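Local coordinates for protein aromatic amino acid aminotransferase I (Candida albicans WO-1, PDB 6HNU) that probably catalyses the pyridoxal-phosphate-dependent transfer of the amino group from aromatic L-amino acids to 2-oxoglutarate, giving aromatic oxo-acids and L-glutamate, at residues K10-T13 against H14-S17; F188-P192 against E193-E197; I159-E162 against E163-S167. All coordinates share one frame; numbering follows the deposited sequence.

Contact 1. Residues K10-T13 against H14-S17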
loop_
_atom_site.group_PDB
_atom_site.type_symbol
_atom_site.label_atom_id
_atom_site.label_comp_id
_atom_site.label_asym_id
_atom_site.label_seq_id
_atom_site.Cartn_x
_atom_site.Cartn_y
_atom_site.Cartn_z
ATOM N N LYS B 10 19.541 3.123 22.085
ATOM C CA LYS B 10 18.720 3.529 23.243
ATOM C C LYS B 10 17.358 2.881 23.104
ATOM O O LYS B 10 16.927 2.603 21.978
ATOM C CB LYS B 10 18.583 5.043 23.343
ATOM C CG LYS B 10 19.868 5.739 23.784
ATOM C CD LYS B 10 19.638 7.155 24.278
ATOM C CE LYS B 10 20.893 7.793 24.837
ATOM N NZ LYS B 10 21.393 7.068 26.027
ATOM N N ASP B 11 16.733 2.625 24.243
ATOM C CA ASP B 11 15.312 2.227 24.323
ATOM C C ASP B 11 14.471 3.465 24.029
ATOM O O ASP B 11 14.443 4.381 24.865
ATOM C CB ASP B 11 14.981 1.648 25.699
ATOM C CG ASP B 11 13.588 1.063 25.724
ATOM O OD1 ASP B 11 12.699 1.637 25.067
ATOM O OD2 ASP B 11 13.413 0.035 26.394
ATOM N N LEU B 12 13.795 3.503 22.884
ATOM C CA LEU B 12 12.984 4.684 22.507
ATOM C C LEU B 12 11.511 4.296 22.451
ATOM O O LEU B 12 10.718 5.010 21.801
ATOM C CB LEU B 12 13.510 5.226 21.173
ATOM C CG LEU B 12 14.958 5.720 21.197
ATOM C CD1 LEU B 12 15.386 6.252 19.831
ATOM C CD2 LEU B 12 15.160 6.803 22.242
ATOM N N THR B 13 11.112 3.212 23.115
ATOM C CA THR B 13 9.703 2.751 22.990
ATOM C C THR B 13 8.801 3.816 23.629
ATOM O O THR B 13 7.678 3.964 23.169
ATOM C CB THR B 13 9.522 1.294 23.440
ATOM O OG1 THR B 13 9.972 1.231 24.778
ATOM C CG2 THR B 13 10.264 0.289 22.578
ATOM N N HIS B 14 9.311 4.680 24.509
ATOM C CA HIS B 14 8.529 5.814 25.069
ATOM C C HIS B 14 8.165 6.845 23.973
ATOM O O HIS B 14 7.287 7.704 24.201
ATOM C CB HIS B 14 9.280 6.446 26.262
ATOM C CG HIS B 14 10.591 7.065 25.889
ATOM N ND1 HIS B 14 11.731 6.317 25.701
ATOM C CD2 HIS B 14 10.938 8.339 25.645
ATOM C CE1 HIS B 14 12.736 7.116 25.392
ATOM N NE2 HIS B 14 12.270 8.358 25.330
ATOM N N LEU B 15 8.758 6.792 22.784
ATOM C CA LEU B 15 8.410 7.785 21.725
ATOM C C LEU B 15 7.313 7.232 20.805
ATOM O O LEU B 15 6.756 8.014 19.990
ATOM C CB LEU B 15 9.685 8.163 20.967
ATOM C CG LEU B 15 10.707 8.903 21.826
ATOM C CD1 LEU B 15 11.907 9.303 20.980
ATOM C CD2 LEU B 15 10.067 10.114 22.512
ATOM N N LEU B 16 6.987 5.936 20.924
ATOM C CA LEU B 16 5.815 5.371 20.205
ATOM C C LEU B 16 4.540 6.048 20.709
ATOM O O LEU B 16 4.459 6.355 21.909
ATOM C CB LEU B 16 5.729 3.865 20.438
ATOM C CG LEU B 16 6.858 3.030 19.863
ATOM C CD1 LEU B 16 6.827 1.641 20.463
ATOM C CD2 LEU B 16 6.798 2.951 18.321
ATOM N N SER B 17 3.581 6.269 19.817
ATOM C CA SER B 17 2.193 6.635 20.156
ATOM C C SER B 17 1.587 5.502 21.015
ATOM O O SER B 17 1.968 4.300 20.824
ATOM C CB SER B 17 1.394 6.888 18.915
ATOM O OG SER B 17 0.929 5.678 18.354
HETATM O O HOH W 1 11.771 3.828 26.485
#
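The imidazole of H14 folds back on the chain that precedes it, with the carbonyl oxygen of L12 over one face and, at the edge in the ring plane, the carbonyl oxygen of D11 and water 1. The edge contact is close, H14 CE1 to D11 O being 3.3 Å. Water 1 lies 2.6 Å from H14 ND1 and donates a hydrogen bond to D11 OD1; it bridges the carboxylate of D11 and the imidazole of H14, which do not touch directly. What brings the ring back is the first torsion: H14 CG sits between the backbone N and the carbonyl carbon (chi1 64°). The far ring nitrogen, NE2, is hydrogen-bonded to D240, so both nitrogens have partners and the ring's rotation is defined.

D11 is an apt residue to start the turn. Its OD1 accepts from T13 N at 3.0 Å, which closes an Asx turn, and also takes the T13 hydroxyl, OG1 to OD1 2.8 Å, on its syn lone pair. With the water, three donors grip one carboxylate oxygen. Next comes a short 3-10 turn with two bonds in which an amide donates to the carbonyl three residues back: L15 N to L12 O is 2.8 Å, and L16 N to T13 O is 3.1 Å. The leucines suit the buried side of the turn; L12 CD2 and L15 CD1 approach to 4.3 Å.

L12 and L15 both rest on L242 of strand 242-246, whereas L16 packs against helices 141-152 and 315-327. S17, through OG bonded to S20 N, then caps helix 18-22, which begins directly after it.

Contact 2. Residues F188-P192 against E193-E197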
loop_
_atom_site.group_PDB
_atom_site.type_symbol
_atom_site.label_atom_id
_atom_site.label_comp_id
_atom_site.label_asym_id
_atom_site.label_seq_id
_atom_site.Cartn_x
_atom_site.Cartn_y
_atom_site.Cartn_z
ATOM N N PHE B 188 20.877 26.756 2.392
ATOM C CA PHE B 188 21.604 25.466 2.579
ATOM C C PHE B 188 20.803 24.503 3.458
ATOM O O PHE B 188 21.383 23.473 3.820
ATOM C CB PHE B 188 23.005 25.710 3.149
ATOM C CG PHE B 188 23.815 26.686 2.332
ATOM C CD1 PHE B 188 24.189 26.378 1.031
ATOM C CD2 PHE B 188 24.123 27.937 2.833
ATOM C CE1 PHE B 188 24.942 27.277 0.283
ATOM C CE2 PHE B 188 24.860 28.839 2.079
ATOM C CZ PHE B 188 25.247 28.513 0.802
ATOM N N GLY B 189 19.570 24.879 3.846
ATOM C CA GLY B 189 18.624 24.056 4.615
ATOM C C GLY B 189 18.428 24.527 6.038
ATOM O O GLY B 189 18.687 25.692 6.352
ATOM N N ILE B 190 17.980 23.614 6.888
ATOM C CA ILE B 190 17.708 23.865 8.325
ATOM C C ILE B 190 18.931 24.599 8.907
ATOM O O ILE B 190 20.068 24.106 8.753
ATOM C CB ILE B 190 17.477 22.538 9.055
ATOM C CG1 ILE B 190 16.155 21.882 8.666
ATOM C CG2 ILE B 190 17.620 22.693 10.561
ATOM C CD1 ILE B 190 16.015 20.467 9.199
ATOM N N ILE B 191 18.668 25.635 9.697
ATOM C CA ILE B 191 19.729 26.377 10.442
ATOM C C ILE B 191 19.814 25.771 11.832
ATOM O O ILE B 191 18.909 25.972 12.652
ATOM C CB ILE B 191 19.420 27.891 10.483
ATOM C CG1 ILE B 191 19.266 28.498 9.084
ATOM C CG2 ILE B 191 20.530 28.565 11.309
ATOM C CD1 ILE B 191 18.727 29.925 9.073
ATOM N N PRO B 192 20.876 25.006 12.173
ATOM C CA PRO B 192 20.912 24.336 13.468
ATOM C C PRO B 192 20.725 25.258 14.678
ATOM O O PRO B 192 20.012 24.848 15.579
ATOM C CB PRO B 192 22.288 23.663 13.443
ATOM C CG PRO B 192 22.485 23.397 11.961
ATOM C CD PRO B 192 22.059 24.717 11.360
ATOM N N GLU B 193 21.356 26.458 14.713
ATOM C CA GLU B 193 21.223 27.359 15.890
ATOM C C GLU B 193 19.730 27.649 16.185
ATOM O O GLU B 193 19.354 27.655 17.344
ATOM C CB GLU B 193 21.984 28.681 15.715
ATOM C CG GLU B 193 21.538 29.745 16.712
ATOM C CD GLU B 193 22.264 31.082 16.689
ATOM O OE1 GLU B 193 22.850 31.385 15.664
ATOM O OE2 GLU B 193 22.214 31.810 17.705
ATOM N N LYS B 194 18.907 27.925 15.198
ATOM C CA LYS B 194 17.493 28.331 15.437
ATOM C C LYS B 194 16.658 27.116 15.878
ATOM O O LYS B 194 15.767 27.301 16.765
ATOM C CB LYS B 194 16.913 28.939 14.174
ATOM C CG LYS B 194 17.575 30.219 13.712
ATOM C CD LYS B 194 16.921 30.749 12.473
ATOM C CE LYS B 194 17.485 32.060 11.968
ATOM N NZ LYS B 194 17.354 33.114 12.993
ATOM N N LEU B 195 17.013 25.919 15.390
ATOM C CA LEU B 195 16.402 24.647 15.862
ATOM C C LEU B 195 16.767 24.407 17.335
ATOM O O LEU B 195 15.855 24.114 18.140
ATOM C CB LEU B 195 16.841 23.487 14.956
ATOM C CG LEU B 195 16.415 22.112 15.463
ATOM C CD1 LEU B 195 14.900 21.998 15.446
ATOM C CD2 LEU B 195 17.018 21.009 14.621
ATOM N N GLU B 196 18.051 24.561 17.707
ATOM C CA GLU B 196 18.505 24.458 19.114
ATOM C C GLU B 196 17.715 25.464 19.957
ATOM O O GLU B 196 17.296 25.115 21.047
ATOM C CB GLU B 196 20.007 24.736 19.235
ATOM C CG GLU B 196 20.526 24.856 20.662
ATOM C CD GLU B 196 20.378 23.645 21.563
ATOM O OE1 GLU B 196 20.579 22.527 21.079
ATOM O OE2 GLU B 196 20.171 23.827 22.766
ATOM N N GLU B 197 17.621 26.702 19.487
ATOM C CA GLU B 197 16.985 27.823 20.237
ATOM C C GLU B 197 15.509 27.451 20.439
ATOM O O GLU B 197 15.022 27.575 21.577
ATOM C CB GLU B 197 17.141 29.148 19.486
ATOM C CG GLU B 197 16.194 30.251 19.978
ATOM C CD GLU B 197 16.493 30.651 21.397
ATOM O OE1 GLU B 197 17.603 30.294 21.869
ATOM O OE2 GLU B 197 15.639 31.319 22.044
#
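K194 lies alongside I191, the two side chains pointing the same way, and each methylene of the lysine finds an atom of the isoleucine. K194 CB starts 3.9 Å from I191 O, the carbonyl at the helix start. K194 CG comes next to the branch methyl, I191 CG2, at 4.2 Å. K194 CD and CE then both border the end methyl, CE reaching I191 CD1 at 3.8 Å. Only beyond CE does the chain turn, the last torsion (chi4 -59°) leading NZ away from the isoleucine. A lysine fits an exposed spot of this kind because its long aliphatic stem can cover a partly exposed apolar neighbour while the ammonium stays at the surface.

The backbone beneath explains why the two meet. I191 stands at the N-cap position, and its carbonyl oxygen receives two weak bonds, from K194 N and from L195 N. The first regular bond of the helix follows at once: E196 N reaches P192 O at 2.9 Å, the N-H...O angle nearly straight (171°). Proline is well placed in the first turn, where its missing N-H is not required for helix bonding and its fixed ring agrees with helical backbone angles.

L195 CD2 on the helix meets I190 CG2 on the edge strand at 4.4 Å, and L195 also packs on L160 of strand 158-162. E196 reaches across to helix 226-239, where OE2 forms a salt bridge with K238 and a hydrogen bond with the hydroxyl of Y239.

Strand 189-190 thus runs through I191 into the first turn of helix 192-200. This strand-to-helix passage belongs to the connection from strand 179-186 to the parallel strand 209-212, the alpha/beta pattern of the large domain in fold-type I pyridoxal-phosphate enzymes.

Contact 3. Residues I159-E162 against E163-S167. With PLP (pyridoxal-5'-phosphate), chain I; PHE (phenylalanine), chain J.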
loop_
_atom_site.group_PDB
_atom_site.type_symbol
_atom_site.label_atom_id
_atom_site.label_comp_id
_atom_site.label_asym_id
_atom_site.label_seq_id
_atom_site.Cartn_x
_atom_site.Cartn_y
_atom_site.Cartn_z
ATOM N N ILE B 159 5.102 17.523 15.277
ATOM C CA ILE B 159 6.403 17.208 14.609
ATOM C C ILE B 159 7.055 18.500 14.119
ATOM O O ILE B 159 6.331 19.514 13.870
ATOM C CB ILE B 159 6.198 16.203 13.464
ATOM C CG1 ILE B 159 5.304 16.749 12.350
ATOM C CG2 ILE B 159 5.667 14.925 14.065
ATOM C CD1 ILE B 159 5.376 15.940 11.069
ATOM N N LEU B 160 8.380 18.470 13.962
ATOM C CA LEU B 160 9.109 19.563 13.305
ATOM C C LEU B 160 9.277 19.168 11.842
ATOM O O LEU B 160 9.607 17.968 11.578
ATOM C CB LEU B 160 10.457 19.800 13.987
ATOM C CG LEU B 160 10.389 20.037 15.502
ATOM C CD1 LEU B 160 11.783 20.123 16.062
ATOM C CD2 LEU B 160 9.603 21.295 15.784
ATOM N N VAL B 161 9.040 20.137 10.955
ATOM C CA VAL B 161 9.232 19.996 9.484
ATOM C C VAL B 161 10.069 21.174 9.002
ATOM O O VAL B 161 10.029 22.225 9.655
ATOM C CB VAL B 161 7.908 19.894 8.710
ATOM C CG1 VAL B 161 7.025 18.737 9.198
ATOM C CG2 VAL B 161 7.116 21.201 8.755
ATOM N N GLU B 162 10.757 21.001 7.862
ATOM C CA GLU B 162 11.428 22.091 7.127
ATOM C C GLU B 162 10.375 23.157 6.792
ATOM O O GLU B 162 9.256 22.799 6.399
ATOM C CB GLU B 162 12.194 21.527 5.931
ATOM C CG GLU B 162 13.376 20.710 6.415
ATOM C CD GLU B 162 13.901 19.619 5.504
ATOM O OE1 GLU B 162 13.098 18.995 4.801
ATOM O OE2 GLU B 162 15.113 19.355 5.598
ATOM N N GLU B 163 10.705 24.442 6.933
ATOM C CA GLU B 163 9.664 25.494 6.802
ATOM C C GLU B 163 9.144 25.545 5.368
ATOM O O GLU B 163 8.033 26.013 5.210
ATOM C CB GLU B 163 10.134 26.879 7.253
ATOM C CG GLU B 163 11.085 27.542 6.285
ATOM C CD GLU B 163 11.509 28.954 6.678
ATOM O OE1 GLU B 163 12.710 29.177 6.773
ATOM O OE2 GLU B 163 10.649 29.796 6.847
ATOM N N TYR B 164 9.894 25.067 4.371
ATOM C CA TYR B 164 9.408 24.734 3.017
ATOM C C TYR B 164 9.648 23.249 2.801
ATOM O O TYR B 164 10.791 22.808 2.978
ATOM C CB TYR B 164 10.099 25.496 1.892
ATOM C CG TYR B 164 9.931 26.984 2.020
ATOM C CD1 TYR B 164 10.794 27.723 2.806
ATOM C CD2 TYR B 164 8.850 27.619 1.466
ATOM C CE1 TYR B 164 10.612 29.084 3.010
ATOM C CE2 TYR B 164 8.680 28.995 1.594
ATOM C CZ TYR B 164 9.558 29.726 2.384
ATOM O OH TYR B 164 9.400 31.068 2.581
ATOM N N THR B 165 8.585 22.510 2.523
ATOM C CA THR B 165 8.724 21.028 2.433
ATOM C C THR B 165 7.674 20.447 1.482
ATOM O O THR B 165 6.947 21.209 0.814
ATOM C CB THR B 165 8.684 20.429 3.845
ATOM O OG1 THR B 165 9.145 19.075 3.708
ATOM C CG2 THR B 165 7.331 20.528 4.508
ATOM N N PHE B 166 7.571 19.117 1.451
ATOM C CA PHE B 166 6.779 18.333 0.485
ATOM C C PHE B 166 5.293 18.432 0.831
ATOM O O PHE B 166 4.944 18.131 1.966
ATOM C CB PHE B 166 7.316 16.905 0.555
ATOM C CG PHE B 166 6.741 15.929 -0.425
ATOM C CD1 PHE B 166 6.340 16.340 -1.686
ATOM C CD2 PHE B 166 6.637 14.586 -0.076
ATOM C CE1 PHE B 166 5.870 15.415 -2.602
ATOM C CE2 PHE B 166 6.124 13.670 -0.979
ATOM C CZ PHE B 166 5.752 14.085 -2.243
ATOM N N SER B 167 4.444 18.916 -0.070
ATOM C CA SER B 167 2.998 19.134 0.207
ATOM C C SER B 167 2.294 17.843 0.661
ATOM O O SER B 167 1.525 17.928 1.622
ATOM C CB SER B 167 2.310 19.767 -0.977
ATOM O OG SER B 167 2.845 21.075 -1.188
HETATM N N1 PLP I . 9.097 11.935 -0.197
HETATM C C2 PLP I . 9.472 13.070 -0.792
HETATM C C2A PLP I . 10.051 14.157 0.043
HETATM C C3 PLP I . 9.325 13.250 -2.166
HETATM O O3 PLP I . 9.666 14.462 -2.700
HETATM C C4 PLP I . 8.751 12.214 -2.930
HETATM C C4A PLP I . 8.559 12.393 -4.368
HETATM C C5 PLP I . 8.399 11.015 -2.296
HETATM C C6 PLP I . 8.565 10.937 -0.936
HETATM C C5A PLP I . 7.713 9.895 -3.038
HETATM O O4P PLP I . 8.323 8.613 -2.722
HETATM P P PLP I . 7.780 7.250 -3.212
HETATM O O1P PLP I . 8.868 6.320 -2.726
HETATM O O2P PLP I . 7.660 7.346 -4.759
HETATM O O3P PLP I . 6.423 7.023 -2.548
HETATM N N PHE J . 7.814 13.497 -4.843
HETATM C CA PHE J . 6.973 13.492 -6.076
HETATM C C PHE J . 6.472 14.924 -6.312
HETATM O O PHE J . 7.298 15.834 -6.499
HETATM C CB PHE J . 5.864 12.442 -5.948
HETATM C CG PHE J . 4.684 12.640 -6.861
HETATM C CD1 PHE J . 4.863 12.973 -8.197
HETATM C CD2 PHE J . 3.391 12.488 -6.378
HETATM C CE1 PHE J . 3.767 13.165 -9.029
HETATM C CE2 PHE J . 2.299 12.676 -7.212
HETATM C CZ PHE J . 2.489 13.004 -8.538
HETATM O OXT PHE J . 5.265 15.207 -6.307
HETATM O O HOH W 2 10.642 18.656 6.015
#
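E162 and T165 face each other across a tight loop at the end of strand 158-162, in the large alpha/beta domain of a fold-type I aminotransferase, where strand ends supply residues to the cofactor site. Their side chains cross at about a right angle, leaving E162 OE1 and T165 OG1 4.1 Å apart, and water 2 bridges them. The water donates to E162 OE1 at 2.8 Å, accepts from T165 OG1 at the same distance, and also accepts from E162 N. T165 uses both branches: with OG1 anti to its backbone N (chi1 -166°) the hydroxyl turns to the water, and the methyl CG2 rests 3.5 Å from E162 O. The carboxylate of E162 is also bonded to T212, Q217 and the amide of I213; these donors probably help to keep it stable in a buried place. E163 OE1 takes the amide of M185.

The loop ends at F166, the N-cap residue of helix 167-175. A flat aromatic suits this place: PLP C3 sits 3.4 Å above one face of the F166 ring, offset toward its rim, the two rings being nearly parallel. F166 CZ comes 3.4 Å from N of the bound phenylalanine. That PHE N lies 1.4 Å from PLP C4A, a covalent bond, as in an external aldimine or a closely related adduct.

Overall arrangement
Along the chain the order is contact 1, contact 3, contact 2. Contacts 2 and 3 are neighbours, their centres 13 Å apart, and both reach the large mixed sheet: I190 packs on E162 and L195 on L160, where L195 CD1 and L160 CD1 meet at 3.7 Å. Strand 179-186 lies between strands 158-162 and 189-190. Contact 1 lies farther off, its centre 25 Å from that of contact 2 and 23 Å from that of contact 3, yet it rests on strand 242-246 of the same sheet. Only contact 3 holds a cofactor-pocket residue; the other two lie away from the annotated sites, contact 2 at the outermost strand of the sheet and contact 1 in the loop before helix 18-22.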